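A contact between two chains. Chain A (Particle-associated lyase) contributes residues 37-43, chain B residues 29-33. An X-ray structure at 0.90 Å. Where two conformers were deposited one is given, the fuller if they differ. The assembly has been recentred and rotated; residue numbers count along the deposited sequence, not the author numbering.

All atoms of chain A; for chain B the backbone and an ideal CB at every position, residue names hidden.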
ATOM      1  N   GLN A  37     -32.355 -46.262  -6.087  1.00  7.37           N
ATOM      2  CA  GLN A  37     -31.501 -45.561  -7.047  1.00  7.48           C
ATOM      3  C   GLN A  37     -32.136 -44.239  -7.452  1.00  6.73           C
ATOM      4  O   GLN A  37     -31.402 -43.269  -7.713  1.00  7.37           O
ATOM      5  CB  GLN A  37     -31.258 -46.454  -8.277  1.00  7.94           C
ATOM      6  CG  GLN A  37     -30.302 -45.818  -9.250  1.00  7.62           C
ATOM      7  CD  GLN A  37     -28.925 -45.697  -8.616  1.00  7.32           C
ATOM      8  OE1 GLN A  37     -28.415 -46.667  -8.036  1.00  8.38           O
ATOM      9  NE2 GLN A  37     -28.287 -44.526  -8.739  1.00  8.19           N
ATOM     10  N   GLN A  38     -33.449 -44.159  -7.540  1.00  7.12           N
ATOM     11  CA  GLN A  38     -34.083 -42.855  -7.814  1.00  7.00           C
ATOM     12  C   GLN A  38     -33.717 -41.844  -6.745  1.00  6.88           C
ATOM     13  O   GLN A  38     -33.427 -40.682  -7.043  1.00  7.30           O
ATOM     14  CB  GLN A  38     -35.590 -42.952  -7.956  1.00  7.72           C
ATOM     15  CG  GLN A  38     -36.229 -41.653  -8.401  1.00  7.88           C
ATOM     16  CD  GLN A  38     -35.748 -41.244  -9.765  1.00  7.82           C
ATOM     17  OE1 GLN A  38     -35.983 -41.956 -10.759  1.00  8.34           O
ATOM     18  NE2 GLN A  38     -35.059 -40.109  -9.855  1.00  8.67           N
ATOM     19  N   GLU A  39     -33.765 -42.269  -5.487  1.00  6.96           N
ATOM     20  CA  GLU A  39     -33.407 -41.368  -4.376  1.00  7.00           C
ATOM     21  C   GLU A  39     -31.945 -40.964  -4.438  1.00  6.48           C
ATOM     22  O   GLU A  39     -31.598 -39.822  -4.147  1.00  7.40           O
ATOM     23  CB  GLU A  39     -33.740 -42.027  -3.042  1.00  7.12           C
ATOM     24  CG  GLU A  39     -35.223 -42.241  -2.829  1.00  8.68           C
ATOM     25  CD  GLU A  39     -35.464 -42.894  -1.503  1.00  8.52           C
ATOM     26  OE1 GLU A  39     -35.741 -42.181  -0.504  1.00 10.61           O
ATOM     27  OE2 GLU A  39     -35.338 -44.132  -1.405  1.00 10.22           O
ATOM     28  N   VAL A  40     -31.042 -41.868  -4.848  1.00  6.66           N
ATOM     29  CA  VAL A  40     -29.651 -41.481  -5.051  1.00  6.61           C
ATOM     30  C   VAL A  40     -29.613 -40.396  -6.134  1.00  6.25           C
ATOM     31  O   VAL A  40     -28.969 -39.361  -5.960  1.00  6.90           O
ATOM     32  CB  VAL A  40     -28.762 -42.682  -5.443  1.00  7.37           C
ATOM     33  CG1 VAL A  40     -27.374 -42.214  -5.823  1.00  8.30           C
ATOM     34  CG2 VAL A  40     -28.705 -43.749  -4.342  1.00  8.19           C
ATOM     35  N   ASN A  41     -30.235 -40.657  -7.254  1.00  6.29           N
ATOM     36  CA  ASN A  41     -30.249 -39.705  -8.371  1.00  6.63           C
ATOM     37  C   ASN A  41     -30.778 -38.342  -7.929  1.00  6.46           C
ATOM     38  O   ASN A  41     -30.269 -37.314  -8.373  1.00  7.40           O
ATOM     39  CB  ASN A  41     -31.085 -40.237  -9.525  1.00  6.82           C
ATOM     40  CG  ASN A  41     -30.560 -41.504 -10.197  1.00  6.90           C
ATOM     41  OD1 ASN A  41     -29.459 -41.963  -9.928  1.00  7.63           O
ATOM     42  ND2 ASN A  41     -31.380 -42.035 -11.092  1.00  7.61           N
ATOM     43  N   ASP A  42     -31.808 -38.338  -7.124  1.00  6.61           N
ATOM     44  CA  ASP A  42     -32.487 -37.114  -6.696  1.00  6.81           C
ATOM     45  C   ASP A  42     -31.579 -36.196  -5.874  1.00  7.04           C
ATOM     46  O   ASP A  42     -31.903 -35.026  -5.730  1.00  8.66           O
ATOM     47  CB  ASP A  42     -33.721 -37.470  -5.872  1.00  7.50           C
ATOM     48  CG  ASP A  42     -34.895 -38.086  -6.588  1.00  8.08           C
ATOM     49  OD1 ASP A  42     -34.944 -38.015  -7.837  1.00  8.70           O
ATOM     50  OD2 ASP A  42     -35.746 -38.683  -5.878  1.00  9.22           O
ATOM     51  N   LEU A  43     -30.484 -36.727  -5.335  1.00  6.51           N
ATOM     52  CA  LEU A  43     -29.548 -35.909  -4.554  1.00  6.76           C
ATOM     53  C   LEU A  43     -28.800 -34.904  -5.416  1.00  7.27           C
ATOM     54  O   LEU A  43     -28.216 -33.970  -4.833  1.00  8.81           O
ATOM     55  CB  LEU A  43     -28.598 -36.797  -3.770  1.00  7.01           C
ATOM     56  CG  LEU A  43     -29.278 -37.637  -2.674  1.00  7.99           C
ATOM     57  CD1 LEU A  43     -28.354 -38.732  -2.227  1.00  9.83           C
ATOM     58  CD2 LEU A  43     -29.747 -36.776  -1.536  1.00 10.54           C
TER
ATOM     59  N   UNK B  29     -32.689 -49.215 -17.111  1.00 10.18           N
ATOM     60  CA  UNK B  29     -33.305 -48.620 -15.910  1.00 10.47           C
ATOM     61  C   UNK B  29     -33.708 -47.201 -16.243  1.00 10.06           C
ATOM     62  O   UNK B  29     -32.899 -46.473 -16.825  1.00 11.78           O
ATOM     63  CB  UNK B  29     -32.355 -48.647 -14.711  1.00 10.47           C
ATOM     64  N   UNK B  30     -34.942 -46.830 -15.882  0.55  9.40           N
ATOM     65  CA  UNK B  30     -35.486 -45.534 -16.257  0.55  8.37           C
ATOM     66  C   UNK B  30     -35.535 -44.579 -15.064  0.55  7.52           C
ATOM     67  O   UNK B  30     -36.168 -44.897 -14.074  0.55  7.82           O
ATOM     68  CB  UNK B  30     -36.885 -45.704 -16.852  0.55  8.37           C
ATOM     69  N   UNK B  31     -34.841 -43.437 -15.169  1.00  8.16           N
ATOM     70  CA  UNK B  31     -35.005 -42.372 -14.210  1.00  7.76           C
ATOM     71  C   UNK B  31     -36.394 -41.752 -14.385  1.00  7.07           C
ATOM     72  O   UNK B  31     -36.932 -41.784 -15.492  1.00  8.01           O
ATOM     73  CB  UNK B  31     -33.905 -41.321 -14.372  1.00  7.76           C
ATOM     74  N   UNK B  32     -36.933 -41.142 -13.338  1.00  7.84           N
ATOM     75  CA  UNK B  32     -38.244 -40.512 -13.420  1.00  8.92           C
ATOM     76  C   UNK B  32     -38.317 -39.441 -14.498  1.00  8.01           C
ATOM     77  O   UNK B  32     -39.416 -39.124 -14.984  1.00  8.92           O
ATOM     78  CB  UNK B  32     -38.612 -39.901 -12.066  1.00  8.92           C
ATOM     79  N   UNK B  33     -37.193 -38.826 -14.875  1.00  7.75           N
ATOM     80  CA  UNK B  33     -37.210 -37.829 -15.917  1.00  7.20           C
ATOM     81  C   UNK B  33     -37.503 -38.353 -17.311  1.00  6.99           C
ATOM     82  O   UNK B  33     -37.845 -37.591 -18.192  1.00  7.95           O
ATOM     83  CB  UNK B  33     -35.862 -37.105 -15.931  1.00  7.20           C
TER

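Chain A presents one edge of a helix, with the backbone bonds Asn A41 N to Gln A37 O (2.9 Å) and Asp A42 N to Gln A38 O (2.8 Å) holding Gln A38, Asn A41 and Asp A42 along a common side. Chain B passes this edge without regular secondary structure; the closest pairing of CA atoms, 6.5 Å, joins Gln A38 to position 31.

Position 29 has extended backbone angles (-101/133), and its ideal CB finds no atom of the chain A stretch within 5.5 Å. The helix stretch therefore sets little preference, and many side chains would be tolerated. The residue is Ile B29, in the m, m rotamer; its nearest approach is Ile B29 CG2 to Gln A37 CG, 5.5 Å.

At position 30 CA-to-CB points away from chain A, so again almost any side chain would suit. What matters is the backbone carbonyl: the O of position 30 lies 4.4 Å from Gln A38 OE1. Both are acceptors, so they cannot bond directly, and water 1 supplies a donor to each, reaching Gln A38 OE1 at 2.7 Å and, weakly, the carbonyl O of position 30 at 3.4 Å. The residue is Leu B30, whose side chain stays clear of the stretch.

Position 31 is more demanding. Its CA-to-CB bond runs sideways, yet the ideal CB lies 4.2 Å from both Asn A41 ND2 and Gln A38 OE1. With the amide nitrogens of Gln A38 and Asn A41 facing this space, a short acceptor would suit: Asp or Asn, perhaps Ser or Thr. The phi/psi of -69/155 is permissive and does not discriminate among them. The deposited residue is Asp B31, with chi1 t, which brings its end nearer the helix. Asp B31 OD1 accepts from two amides, Gln A38 NE2 and Asn A41 ND2, each at 3.0 Å, with N-H...O angles of 144° and 150°. Asp B31 OD2 turns back to its own chain, accepting from the backbone N of position 33 at 2.9 Å, so the carboxylate also braces the turn that follows.

Position 32 points its CA-to-CB bond toward chain A, and its ideal CB is 3.6 Å from Gln A38 OE1. Its backbone nitrogen is the donor there: N of position 32 to Gln A38 OE1 is 2.9 Å at 149°, a bond that needs a free N-H and so disfavours proline. Farther along lies the carboxylate of Asp A42, which recommends a long basic side chain, Lys or Arg, though a long polar one such as Gln could also serve. The residue is Lys B32, which leaves with chi1 p and then runs fully extended, t at chi2 to chi4. The salt bridge is a long one, 3.6 Å from Lys B32 NZ to Asp A42 OD1, and water 2 supplements it, accepting from Lys B32 NZ and donating to Asp A42 OD2, both at 2.7 Å.

Position 33 points sideways with nothing of the chain A stretch within 5.5 Å of its ideal CB, so this face leaves the choice open. Ser B33 serves its own chain: besides its backbone N, Ser B33 OG donates to Asp B31 OD2, at 2.7 Å.

Chain B 29-33: ILDKS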
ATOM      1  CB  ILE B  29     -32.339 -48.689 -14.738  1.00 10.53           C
ATOM      2  CG1 ILE B  29     -31.901 -50.138 -14.442  1.00 11.38           C
ATOM      3  CG2 ILE B  29     -32.907 -48.017 -13.519  1.00 11.67           C
ATOM      4  CD1 ILE B  29     -33.011 -51.149 -14.224  1.00 14.24           C
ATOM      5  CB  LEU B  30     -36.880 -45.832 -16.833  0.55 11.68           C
ATOM      6  CG  LEU B  30     -37.601 -44.690 -17.518  0.55 13.26           C
ATOM      7  CD1 LEU B  30     -36.752 -44.106 -18.639  0.55 13.36           C
ATOM      8  CD2 LEU B  30     -38.952 -45.194 -18.038  0.55 17.78           C
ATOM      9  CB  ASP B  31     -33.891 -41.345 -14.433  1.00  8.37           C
ATOM     10  CG  ASP B  31     -33.941 -40.167 -13.459  1.00  8.02           C
ATOM     11  OD1 ASP B  31     -33.455 -40.304 -12.330  1.00  9.03           O
ATOM     12  OD2 ASP B  31     -34.465 -39.075 -13.901  1.00  9.40           O
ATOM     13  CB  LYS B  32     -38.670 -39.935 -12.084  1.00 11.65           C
ATOM     14  CG  LYS B  32     -37.968 -38.722 -11.618  1.00 14.51           C
ATOM     15  CD  LYS B  32     -38.556 -38.099 -10.315  1.00 15.77           C
ATOM     16  CE  LYS B  32     -37.575 -36.980  -9.846  1.00 13.99           C
ATOM     17  NZ  LYS B  32     -38.006 -36.338  -8.589  1.00 14.23           N
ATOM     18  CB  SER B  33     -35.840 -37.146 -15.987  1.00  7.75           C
ATOM     19  OG  SER B  33     -34.815 -38.048 -16.371  1.00  8.46           O
TER
HETATM   20  O   HOH W   1     -37.650 -44.103 -11.106  0.37  9.91           O
HETATM   21  O   HOH W   2     -38.292 -38.281  -6.700  1.00 10.58           O
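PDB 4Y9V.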